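PDB 3AAM: endonuclease IV, which cleaves DNA at apurinic or apyrimidinic sites during base excision repair, leaving a 3'-hydroxyl group and a 5'-terminal sugar phosphate. Local coordinates for residues 154-159 and 193-198; 81-86 and 114-119. All coordinates share one frame; numbering follows the deposited sequence.

From the N terminus, interaction 2 is the first of the two along the chain: the opening turns of helices 82-100 and 114-128 come together and close a loop that contains strand 104-107. The chain then runs through strand 135-139 to helix 152-159. Interaction 1 joins that helix to the end of helix 184-194 and the turn after it, closing a second loop round strand 165-169 and helix 170-176. The loops follow in series, neither nested nor crossed. Helix 114-128 links them: Lys118 NZ probably donates a hydrogen bond to Trp157 O, and Pro114 packs against Glu154. Together the contacts tie outer helices of the TIM barrel.

Interaction 1 of 2, residues 154-159 and 193-198; sequences ELAWLV and RAVGLE
Ala156 points its methyl group toward the end of helix 184-194, where CB rests 3.1 Å from Ala194 O. This is tight packing of a methyl on a carbonyl oxygen, and alanine suits the place because its lone methyl fits so close to the oxygen. The backbones are correspondingly near, with the CA atoms of Ala156 and Val195 4.8 Å apart.

Val195 supplies the apolar half of the contact through one branch. With CG1 anti to the backbone N (chi1 172°), CG2 is set beside that N and faces helix 152-159. There it lies 4.0 Å from Ala156 CB and, a little farther on, 4.2 Å from Leu155 CB, so one methyl bridges two successive residues of the helix. Val195 and Leu155 both also touch Val166 of strand 165-169, which places the contact over the barrel wall. The side chain of Leu155 is about 9 Å from that of His172, a ligand of the bound manganese, so the packing is near the metal site without being part of it.

Beyond Val195 the chain turns away at Gly196, whose phi is positive (100°). Glycine suits this turn because, at these backbone angles, a beta carbon would crowd the carbonyl oxygen of Val195. Leu197 N, just past the turn, is hydrogen-bonded to Asp192 OD1.

No hydrogen bond or salt bridge crosses between the segments. They meet over a modest 141 Å² of buried surface by van der Waals contact, methyl on carbonyl oxygen and methyl on apolar carbon, so fit would matter more here than charge pairing.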
ATOM      1  N   GLU A 154       2.535  10.374 -14.437  1.00 11.35           N
ATOM      2  CA  GLU A 154       3.786   9.628 -14.473  1.00 11.37           C
ATOM      3  C   GLU A 154       3.510   8.177 -14.110  1.00 11.55           C
ATOM      4  O   GLU A 154       4.082   7.263 -14.705  1.00 12.01           O
ATOM      5  CB  GLU A 154       4.819  10.223 -13.511  1.00 13.10           C
ATOM      6  CG  GLU A 154       6.190   9.553 -13.639  1.00 15.45           C
ATOM      7  CD  GLU A 154       7.303  10.334 -12.966  1.00 17.27           C
ATOM      8  OE1 GLU A 154       7.442  10.247 -11.729  1.00 20.04           O
ATOM      9  OE2 GLU A 154       8.034  11.048 -13.680  1.00 18.25           O
ATOM     10  N   LEU A 155       2.630   7.971 -13.133  1.00 11.27           N
ATOM     11  CA  LEU A 155       2.273   6.618 -12.723  1.00 13.10           C
ATOM     12  C   LEU A 155       1.588   5.903 -13.876  1.00 11.70           C
ATOM     13  O   LEU A 155       1.806   4.712 -14.093  1.00 11.53           O
ATOM     14  CB  LEU A 155       1.333   6.635 -11.516  1.00 13.53           C
ATOM     15  CG  LEU A 155       1.943   6.914 -10.142  1.00 16.59           C
ATOM     16  CD1 LEU A 155       2.514   8.318 -10.113  1.00 20.44           C
ATOM     17  CD2 LEU A 155       0.884   6.744  -9.063  1.00 16.15           C
ATOM     18  N   ALA A 156       0.748   6.625 -14.612  1.00 11.36           N
ATOM     19  CA  ALA A 156       0.049   6.022 -15.738  1.00 12.69           C
ATOM     20  C   ALA A 156       1.071   5.510 -16.753  1.00 13.25           C
ATOM     21  O   ALA A 156       0.904   4.436 -17.326  1.00 14.86           O
ATOM     22  CB  ALA A 156      -0.880   7.034 -16.386  1.00 12.44           C
ATOM     23  N   TRP A 157       2.133   6.279 -16.976  1.00 13.26           N
ATOM     24  CA  TRP A 157       3.160   5.851 -17.912  1.00 13.77           C
ATOM     25  C   TRP A 157       3.918   4.646 -17.350  1.00 13.58           C
ATOM     26  O   TRP A 157       4.216   3.695 -18.075  1.00 14.36           O
ATOM     27  CB  TRP A 157       4.152   6.984 -18.197  1.00 14.16           C
ATOM     28  CG  TRP A 157       5.354   6.490 -18.940  1.00 13.96           C
ATOM     29  CD1 TRP A 157       5.447   6.229 -20.278  1.00 14.45           C
ATOM     30  CD2 TRP A 157       6.596   6.074 -18.363  1.00 14.89           C
ATOM     31  NE1 TRP A 157       6.669   5.668 -20.568  1.00 14.74           N
ATOM     32  CE2 TRP A 157       7.393   5.560 -19.410  1.00 14.78           C
ATOM     33  CE3 TRP A 157       7.111   6.079 -17.059  1.00 16.28           C
ATOM     34  CZ2 TRP A 157       8.680   5.057 -19.193  1.00 16.72           C
ATOM     35  CZ3 TRP A 157       8.388   5.580 -16.843  1.00 16.60           C
ATOM     36  CH2 TRP A 157       9.159   5.075 -17.906  1.00 18.01           C
ATOM     37  N   LEU A 158       4.221   4.696 -16.055  1.00 13.02           N
ATOM     38  CA  LEU A 158       4.945   3.621 -15.384  1.00 13.28           C
ATOM     39  C   LEU A 158       4.277   2.261 -15.524  1.00 11.78           C
ATOM     40  O   LEU A 158       4.955   1.252 -15.719  1.00 12.49           O
ATOM     41  CB  LEU A 158       5.112   3.927 -13.890  1.00 14.14           C
ATOM     42  CG  LEU A 158       6.296   4.773 -13.423  1.00 18.81           C
ATOM     43  CD1 LEU A 158       6.231   4.934 -11.913  1.00 19.89           C
ATOM     44  CD2 LEU A 158       7.605   4.097 -13.814  1.00 20.35           C
ATOM     45  N   VAL A 159       2.951   2.235 -15.423  1.00 11.10           N
ATOM     46  CA  VAL A 159       2.216   0.978 -15.516  1.00 11.92           C
ATOM     47  C   VAL A 159       1.740   0.628 -16.924  1.00 11.19           C
ATOM     48  O   VAL A 159       1.249  -0.477 -17.158  1.00 12.85           O
ATOM     49  CB  VAL A 159       1.000   0.974 -14.558  1.00 12.08           C
ATOM     50  CG1 VAL A 159       1.459   1.312 -13.145  1.00 12.72           C
ATOM     51  CG2 VAL A 159      -0.058   1.962 -15.035  1.00 12.91           C
ATOM     52  N   ARG A 193      -8.754  10.154 -14.625  1.00 10.46           N
ATOM     53  CA  ARG A 193      -8.417  10.608 -15.967  1.00 12.57           C
ATOM     54  C   ARG A 193      -7.022  10.151 -16.382  1.00 13.12           C
ATOM     55  O   ARG A 193      -6.821   9.685 -17.501  1.00 13.79           O
ATOM     56  CB  ARG A 193      -8.495  12.138 -16.052  1.00 14.15           C
ATOM     57  CG  ARG A 193      -8.032  12.689 -17.392  1.00 18.44           C
ATOM     58  CD  ARG A 193      -8.205  14.201 -17.510  1.00 21.86           C
ATOM     59  NE  ARG A 193      -7.435  14.947 -16.517  1.00 26.28           N
ATOM     60  CZ  ARG A 193      -7.877  15.254 -15.300  1.00 27.25           C
ATOM     61  NH1 ARG A 193      -7.103  15.933 -14.464  1.00 27.08           N
ATOM     62  NH2 ARG A 193      -9.095  14.891 -14.921  1.00 29.44           N
ATOM     63  N   ALA A 194      -6.063  10.284 -15.471  1.00 11.75           N
ATOM     64  CA  ALA A 194      -4.684   9.908 -15.752  1.00 11.74           C
ATOM     65  C   ALA A 194      -4.405   8.409 -15.705  1.00 11.91           C
ATOM     66  O   ALA A 194      -3.845   7.845 -16.645  1.00 16.22           O
ATOM     67  CB  ALA A 194      -3.749  10.631 -14.787  1.00 11.87           C
ATOM     68  N   VAL A 195      -4.801   7.766 -14.614  1.00 10.48           N
ATOM     69  CA  VAL A 195      -4.551   6.341 -14.432  1.00 10.22           C
ATOM     70  C   VAL A 195      -5.758   5.460 -14.702  1.00 11.12           C
ATOM     71  O   VAL A 195      -5.648   4.418 -15.359  1.00 12.02           O
ATOM     72  CB  VAL A 195      -4.048   6.073 -12.990  1.00 10.05           C
ATOM     73  CG1 VAL A 195      -3.974   4.577 -12.717  1.00 13.85           C
ATOM     74  CG2 VAL A 195      -2.676   6.710 -12.799  1.00 11.72           C
ATOM     75  N   GLY A 196      -6.910   5.898 -14.209  1.00 10.68           N
ATOM     76  CA  GLY A 196      -8.129   5.130 -14.360  1.00 11.12           C
ATOM     77  C   GLY A 196      -8.329   4.421 -13.038  1.00 10.79           C
ATOM     78  O   GLY A 196      -7.509   3.591 -12.644  1.00  9.11           O
ATOM     79  N   LEU A 197      -9.412   4.747 -12.344  1.00 11.31           N
ATOM     80  CA  LEU A 197      -9.673   4.144 -11.043  1.00 13.03           C
ATOM     81  C   LEU A 197      -9.822   2.628 -11.049  1.00 12.63           C
ATOM     82  O   LEU A 197      -9.706   1.992  -9.999  1.00 12.75           O
ATOM     83  CB  LEU A 197     -10.901   4.794 -10.405  1.00 12.46           C
ATOM     84  CG  LEU A 197     -10.688   6.271 -10.050  1.00 11.40           C
ATOM     85  CD1 LEU A 197     -11.961   6.864  -9.476  1.00 13.01           C
ATOM     86  CD2 LEU A 197      -9.550   6.393  -9.043  1.00 12.68           C
ATOM     87  N   GLU A 198     -10.061   2.034 -12.213  1.00 15.14           N
ATOM     88  CA  GLU A 198     -10.199   0.585 -12.265  1.00 16.26           C
ATOM     89  C   GLU A 198      -8.860  -0.084 -11.971  1.00 14.42           C
ATOM     90  O   GLU A 198      -8.803  -1.273 -11.655  1.00 16.23           O
ATOM     91  CB  GLU A 198     -10.731   0.129 -13.630  1.00 18.49           C
ATOM     92  CG  GLU A 198      -9.857   0.466 -14.825  1.00 24.96           C
ATOM     93  CD  GLU A 198      -9.797   1.953 -15.119  1.00 27.10           C
ATOM     94  OE1 GLU A 198     -10.862   2.608 -15.117  1.00 30.30           O
ATOM     95  OE2 GLU A 198      -8.685   2.464 -15.364  1.00 31.49           O
TER

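Interaction 2 of 2, residues 81-86 and 114-119; sequences ELWEKS and PERVKE
Next to Trp83, whose indole stacks on Arg116, the carbonyl oxygen Leu82 O is gripped twice by one residue: Ser86 OG donates to it at 2.7 Å and Ser86 N at 2.8 Å, from opposite faces of the carbonyl plane. Serine suits the position because its short hydroxyl can fold back onto its own helix, and Ser86 OG is also hydrogen-bonded to Asn75 N.

Across the contact, the Arg116 guanidinium lies flat over one face of the Trp83 indole, their planes only 10° apart. This is a cation-pi stack, with Arg116 CZ 3.4 Å from the centroid of the five-membered ring. A bend at chi2 (62°) brings the arginine chain round onto the indole, and Arg116 CD adds a CH-pi contact over the same ring. The rim of the guanidinium stays available for hydrogen bonds: Arg116 NE donates to Ala78 O, while Arg116 NH1 forms a salt bridge with Glu119 OE1 at 3.0 Å (N-H...O angle 156°). The glutamate oxygen lies in the guanidinium plane but is itself met from above its carboxylate plane. Bonds at its edge and the indole on its face thus fix how the guanidinium is turned. The extended Glu119 side chain also approaches the benzo ring obliquely, with Glu119 CG 3.5 Å from Trp83 CZ2.

Replacing Trp83 with an alanine would probably leave the Arg116 guanidinium without its aromatic platform and open a gap beside Glu119.

The contact is at the protein surface, between the first turns of helices 82-100 and 114-128. These neighbouring outer helices precede and follow strand 104-107, which pairs in parallel with strands 66-69 and 135-139; helix 114-128 also packs against helix 152-159.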
ATOM      1  N   GLU A  81      24.412  -0.474  -7.337  1.00 11.18           N
ATOM      2  CA  GLU A  81      24.063  -1.857  -7.040  1.00  9.76           C
ATOM      3  C   GLU A  81      22.898  -1.983  -6.061  1.00 10.15           C
ATOM      4  O   GLU A  81      22.380  -3.077  -5.834  1.00  9.97           O
ATOM      5  CB  GLU A  81      25.300  -2.595  -6.523  1.00  9.38           C
ATOM      6  CG  GLU A  81      25.148  -4.101  -6.444  1.00 10.49           C
ATOM      7  CD  GLU A  81      24.897  -4.574  -5.034  1.00 11.09           C
ATOM      8  OE1 GLU A  81      24.963  -3.737  -4.109  1.00 11.79           O
ATOM      9  OE2 GLU A  81      24.643  -5.782  -4.847  1.00 13.85           O
ATOM     10  N   LEU A  82      22.495  -0.863  -5.472  1.00 10.93           N
ATOM     11  CA  LEU A  82      21.350  -0.855  -4.569  1.00 10.55           C
ATOM     12  C   LEU A  82      20.145  -1.295  -5.406  1.00 10.61           C
ATOM     13  O   LEU A  82      19.165  -1.827  -4.883  1.00 11.44           O
ATOM     14  CB  LEU A  82      21.116   0.561  -4.022  1.00 12.39           C
ATOM     15  CG  LEU A  82      19.766   0.830  -3.346  1.00 11.85           C
ATOM     16  CD1 LEU A  82      19.604  -0.060  -2.131  1.00 12.44           C
ATOM     17  CD2 LEU A  82      19.680   2.298  -2.943  1.00 15.25           C
ATOM     18  N   TRP A  83      20.233  -1.082  -6.716  1.00  9.54           N
ATOM     19  CA  TRP A  83      19.157  -1.456  -7.622  1.00  9.38           C
ATOM     20  C   TRP A  83      18.970  -2.969  -7.605  1.00  8.85           C
ATOM     21  O   TRP A  83      17.859  -3.460  -7.424  1.00  9.02           O
ATOM     22  CB  TRP A  83      19.475  -0.995  -9.047  1.00  8.83           C
ATOM     23  CG  TRP A  83      18.318  -1.103  -9.993  1.00  9.12           C
ATOM     24  CD1 TRP A  83      17.194  -0.323 -10.010  1.00  9.94           C
ATOM     25  CD2 TRP A  83      18.177  -2.035 -11.074  1.00  8.71           C
ATOM     26  NE1 TRP A  83      16.366  -0.710 -11.036  1.00  9.91           N
ATOM     27  CE2 TRP A  83      16.943  -1.758 -11.705  1.00  9.11           C
ATOM     28  CE3 TRP A  83      18.973  -3.077 -11.571  1.00  8.80           C
ATOM     29  CZ2 TRP A  83      16.486  -2.484 -12.809  1.00  8.01           C
ATOM     30  CZ3 TRP A  83      18.519  -3.802 -12.671  1.00  9.15           C
ATOM     31  CH2 TRP A  83      17.283  -3.499 -13.277  1.00 10.13           C
ATOM     32  N   GLU A  84      20.063  -3.705  -7.790  1.00  8.37           N
ATOM     33  CA  GLU A  84      20.002  -5.162  -7.785  1.00  8.56           C
ATOM     34  C   GLU A  84      19.448  -5.676  -6.458  1.00  7.98           C
ATOM     35  O   GLU A  84      18.625  -6.593  -6.428  1.00 10.00           O
ATOM     36  CB  GLU A  84      21.395  -5.757  -8.029  1.00  7.39           C
ATOM     37  CG  GLU A  84      21.807  -5.852  -9.500  1.00  8.72           C
ATOM     38  CD  GLU A  84      22.313  -4.545 -10.083  1.00 11.16           C
ATOM     39  OE1 GLU A  84      22.652  -4.537 -11.283  1.00 11.01           O
ATOM     40  OE2 GLU A  84      22.385  -3.533  -9.357  1.00 10.99           O
ATOM     41  N   LYS A  85      19.901  -5.085  -5.358  1.00 10.32           N
ATOM     42  CA  LYS A  85      19.428  -5.501  -4.042  1.00  8.75           C
ATOM     43  C   LYS A  85      17.926  -5.241  -3.924  1.00  9.24           C
ATOM     44  O   LYS A  85      17.177  -6.077  -3.411  1.00 10.45           O
ATOM     45  CB  LYS A  85      20.184  -4.737  -2.946  1.00 10.59           C
ATOM     46  CG  LYS A  85      21.698  -4.909  -3.019  1.00 16.63           C
ATOM     47  CD  LYS A  85      22.433  -3.996  -2.040  1.00 19.61           C
ATOM     48  CE  LYS A  85      22.329  -4.490  -0.611  1.00 22.91           C
ATOM     49  NZ  LYS A  85      20.928  -4.558  -0.136  1.00 25.48           N
ATOM     50  N   SER A  86      17.496  -4.088  -4.427  1.00  8.94           N
ATOM     51  CA  SER A  86      16.092  -3.694  -4.378  1.00  9.55           C
ATOM     52  C   SER A  86      15.210  -4.593  -5.240  1.00  9.63           C
ATOM     53  O   SER A  86      14.137  -5.018  -4.810  1.00  9.68           O
ATOM     54  CB  SER A  86      15.946  -2.238  -4.827  1.00  9.35           C
ATOM     55  OG  SER A  86      16.702  -1.389  -3.984  1.00 10.85           O
ATOM     56  N   PRO A 114      12.543   7.817 -14.090  1.00 11.80           N
ATOM     57  CA  PRO A 114      11.329   6.998 -14.088  1.00 11.84           C
ATOM     58  C   PRO A 114      11.536   5.714 -14.891  1.00 11.50           C
ATOM     59  O   PRO A 114      11.006   4.659 -14.541  1.00 12.00           O
ATOM     60  CB  PRO A 114      10.292   7.919 -14.724  1.00 11.74           C
ATOM     61  CG  PRO A 114      10.728   9.275 -14.243  1.00 12.32           C
ATOM     62  CD  PRO A 114      12.233   9.216 -14.446  1.00 11.68           C
ATOM     63  N   GLU A 115      12.323   5.807 -15.960  1.00 12.18           N
ATOM     64  CA  GLU A 115      12.601   4.648 -16.804  1.00 12.85           C
ATOM     65  C   GLU A 115      13.315   3.539 -16.032  1.00 12.45           C
ATOM     66  O   GLU A 115      13.099   2.354 -16.288  1.00 12.62           O
ATOM     67  CB  GLU A 115      13.446   5.053 -18.019  1.00 13.18           C
ATOM     68  CG  GLU A 115      12.748   6.005 -18.977  1.00 16.27           C
ATOM     69  CD  GLU A 115      12.955   7.469 -18.633  1.00 17.66           C
ATOM     70  OE1 GLU A 115      13.329   7.780 -17.481  1.00 17.16           O
ATOM     71  OE2 GLU A 115      12.729   8.318 -19.522  1.00 19.44           O
ATOM     72  N   ARG A 116      14.168   3.927 -15.088  1.00 12.24           N
ATOM     73  CA  ARG A 116      14.902   2.961 -14.277  1.00 11.65           C
ATOM     74  C   ARG A 116      13.936   2.240 -13.334  1.00 10.24           C
ATOM     75  O   ARG A 116      14.074   1.044 -13.082  1.00 10.82           O
ATOM     76  CB  ARG A 116      15.990   3.683 -13.478  1.00 11.97           C
ATOM     77  CG  ARG A 116      16.842   2.800 -12.576  1.00 12.19           C
ATOM     78  CD  ARG A 116      17.621   1.749 -13.352  1.00 10.71           C
ATOM     79  NE  ARG A 116      18.772   1.284 -12.580  1.00  9.93           N
ATOM     80  CZ  ARG A 116      19.586   0.302 -12.956  1.00  9.25           C
ATOM     81  NH1 ARG A 116      19.382  -0.339 -14.102  1.00 10.54           N
ATOM     82  NH2 ARG A 116      20.610  -0.032 -12.186  1.00 11.88           N
ATOM     83  N   VAL A 117      12.955   2.977 -12.824  1.00 10.16           N
ATOM     84  CA  VAL A 117      11.962   2.406 -11.922  1.00 10.16           C
ATOM     85  C   VAL A 117      11.128   1.357 -12.657  1.00  9.46           C
ATOM     86  O   VAL A 117      10.913   0.257 -12.147  1.00 10.13           O
ATOM     87  CB  VAL A 117      11.034   3.505 -11.350  1.00 10.51           C
ATOM     88  CG1 VAL A 117       9.892   2.877 -10.578  1.00  8.63           C
ATOM     89  CG2 VAL A 117      11.826   4.426 -10.436  1.00 11.30           C
ATOM     90  N   LYS A 118      10.667   1.695 -13.858  1.00 10.38           N
ATOM     91  CA  LYS A 118       9.867   0.760 -14.640  1.00 10.34           C
ATOM     92  C   LYS A 118      10.708  -0.485 -14.913  1.00 10.42           C
ATOM     93  O   LYS A 118      10.228  -1.609 -14.772  1.00 11.53           O
ATOM     94  CB  LYS A 118       9.414   1.408 -15.954  1.00 10.46           C
ATOM     95  CG  LYS A 118       8.391   0.588 -16.725  1.00  9.26           C
ATOM     96  CD  LYS A 118       7.744   1.418 -17.823  1.00 11.71           C
ATOM     97  CE  LYS A 118       6.481   0.759 -18.360  1.00 12.05           C
ATOM     98  NZ  LYS A 118       5.782   1.643 -19.335  1.00 12.84           N
ATOM     99  N   GLU A 119      11.969  -0.282 -15.292  1.00 11.07           N
ATOM    100  CA  GLU A 119      12.861  -1.405 -15.555  1.00 10.75           C
ATOM    101  C   GLU A 119      12.952  -2.293 -14.312  1.00 12.28           C
ATOM    102  O   GLU A 119      12.869  -3.520 -14.405  1.00 12.35           O
ATOM    103  CB  GLU A 119      14.261  -0.905 -15.941  1.00 11.45           C
ATOM    104  CG  GLU A 119      15.288  -2.027 -16.035  1.00 14.51           C
ATOM    105  CD  GLU A 119      16.690  -1.536 -16.325  1.00 14.37           C
ATOM    106  OE1 GLU A 119      17.018  -0.399 -15.923  1.00 15.71           O
ATOM    107  OE2 GLU A 119      17.470  -2.301 -16.941  1.00 16.86           O
TER